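PDB 2P58: type 3 secretion system chaperone YscE from Yersinia pestis, which acts with YscG as a cytoplasmic chaperone of the type III secretion system, preventing the needle protein YscF from polymerizing prematurely. Local coordinates for residues L20-L24 with L50-I54. Numbering follows the deposited sequence.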
loop_
_atom_site.group_PDB
_atom_site.type_symbol
_atom_site.label_atom_id
_atom_site.label_comp_id
_atom_site.label_asym_id
_atom_site.label_seq_id
_atom_site.Cartn_x
_atom_site.Cartn_y
_atom_site.Cartn_z
ATOM N N LEU A 20 -12.004 -6.127 -13.123
ATOM C CA LEU A 20 -10.638 -6.435 -13.538
ATOM C C LEU A 20 -10.629 -7.312 -14.787
ATOM O O LEU A 20 -9.829 -7.112 -15.695
ATOM C CB LEU A 20 -9.899 -7.164 -12.419
ATOM C CG LEU A 20 -9.775 -6.416 -11.083
ATOM C CD1 LEU A 20 -9.368 -7.420 -10.015
ATOM C CD2 LEU A 20 -8.747 -5.268 -11.222
ATOM N N GLU A 21 -11.517 -8.296 -14.829
ATOM C CA GLU A 21 -11.564 -9.200 -15.977
ATOM C C GLU A 21 -11.981 -8.478 -17.241
ATOM O O GLU A 21 -11.453 -8.763 -18.311
ATOM C CB GLU A 21 -12.498 -10.381 -15.693
ATOM C CG GLU A 21 -11.887 -11.359 -14.705
ATOM C CD GLU A 21 -10.874 -12.299 -15.352
ATOM O OE1 GLU A 21 -10.408 -12.014 -16.483
ATOM O OE2 GLU A 21 -10.534 -13.328 -14.722
HETATM N N MSE A 22 -12.920 -7.547 -17.132
HETATM C CA MSE A 22 -13.337 -6.797 -18.304
HETATM C C MSE A 22 -12.183 -5.903 -18.771
HETATM O O MSE A 22 -11.940 -5.749 -19.978
HETATM C CB MSE A 22 -14.581 -5.945 -18.005
HETATM C CG MSE A 22 -15.809 -6.812 -17.750
HETATM SE SE MSE A 22 -17.409 -5.938 -17.527
HETATM C CE MSE A 22 -17.054 -4.865 -16.224
ATOM N N ALA A 23 -11.480 -5.296 -17.818
ATOM C CA ALA A 23 -10.375 -4.435 -18.202
ATOM C C ALA A 23 -9.278 -5.255 -18.898
ATOM O O ALA A 23 -8.662 -4.756 -19.844
ATOM C CB ALA A 23 -9.809 -3.732 -16.991
ATOM N N LEU A 24 -9.039 -6.479 -18.427
ATOM C CA LEU A 24 -8.001 -7.317 -19.024
ATOM C C LEU A 24 -8.402 -7.739 -20.431
ATOM O O LEU A 24 -7.604 -7.692 -21.356
ATOM C CB LEU A 24 -7.711 -8.549 -18.162
ATOM C CG LEU A 24 -6.628 -9.517 -18.658
ATOM C CD1 LEU A 24 -5.282 -8.750 -18.885
ATOM C CD2 LEU A 24 -6.398 -10.633 -17.608
ATOM N N LEU A 50 -2.959 -6.290 -14.016
ATOM C CA LEU A 50 -4.326 -6.804 -13.930
ATOM C C LEU A 50 -4.330 -8.282 -13.597
ATOM O O LEU A 50 -5.120 -8.716 -12.759
ATOM C CB LEU A 50 -5.062 -6.565 -15.256
ATOM C CG LEU A 50 -5.458 -5.108 -15.501
ATOM C CD1 LEU A 50 -5.853 -4.926 -16.960
ATOM C CD2 LEU A 50 -6.605 -4.708 -14.560
ATOM N N GLU A 51 -3.464 -9.063 -14.257
ATOM C CA GLU A 51 -3.399 -10.495 -14.006
ATOM C C GLU A 51 -3.048 -10.716 -12.543
ATOM O O GLU A 51 -3.590 -11.595 -11.887
ATOM C CB GLU A 51 -2.333 -11.154 -14.908
ATOM C CG GLU A 51 -2.756 -11.181 -16.385
ATOM C CD GLU A 51 -1.599 -11.500 -17.337
ATOM O OE1 GLU A 51 -0.462 -11.736 -16.852
ATOM O OE2 GLU A 51 -1.834 -11.503 -18.576
ATOM N N SER A 52 -2.121 -9.906 -12.049
ATOM C CA SER A 52 -1.675 -10.019 -10.653
ATOM C C SER A 52 -2.785 -9.717 -9.665
ATOM O O SER A 52 -2.895 -10.345 -8.620
ATOM C CB SER A 52 -0.504 -9.058 -10.426
ATOM O OG SER A 52 0.636 -9.509 -11.158
ATOM N N ALA A 53 -3.560 -8.686 -9.961
ATOM C CA ALA A 53 -4.658 -8.314 -9.098
ATOM C C ALA A 53 -5.726 -9.410 -9.076
ATOM O O ALA A 53 -6.247 -9.773 -8.029
ATOM C CB ALA A 53 -5.273 -6.975 -9.586
ATOM N N ILE A 54 -6.046 -9.945 -10.247
ATOM C CA ILE A 54 -7.054 -11.008 -10.317
ATOM C C ILE A 54 -6.582 -12.201 -9.484
ATOM O O ILE A 54 -7.358 -12.786 -8.724
ATOM C CB ILE A 54 -7.283 -11.420 -11.812
ATOM C CG1 ILE A 54 -7.980 -10.278 -12.546
ATOM C CG2 ILE A 54 -8.062 -12.717 -11.899
ATOM C CD1 ILE A 54 -7.832 -10.332 -14.079
#
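I54 overlaps L20 lengthwise, the two side chains lying alongside and pointing opposite ways, with I54 CG1 3.7 Å from L20 CB. I54 sends CD1 across to the facing helix, where it lies 3.8 Å from L24 CD2. The same methyl meets the carboxylate carbon of E21, whose side chain lies roughly perpendicular to I54. The bend at chi2 (-80°) turns the carboxylate end of E21 back over I54, at the partly exposed rim of the apolar layer, and E21 OE2 comes to 3.8 Å from I54 CG2. L50 occupies the next level. L50 CD1 rests on the backbone of L24, 3.8 Å from L24 CA; L50 CD2 lies between A23 CB and L20 CD2, 4.0 Å from the latter. Helices 10-30 and 37-60 form an antiparallel helical hairpin, and these segments join its arms near the middle of the chain, their local axes 9.7 Å apart at an angle of 157°. L24, unlike L20, carries CG anti to the backbone N (chi1 -179°), which brings L24 CD2 to E51 CG, 3.9 Å away, the two side chains nearly perpendicular. E51 OE2 makes a weak hydrogen bond to S47 OG. L20, A23 and A53 also pack on apolar side chains of another protein chain of the assembly.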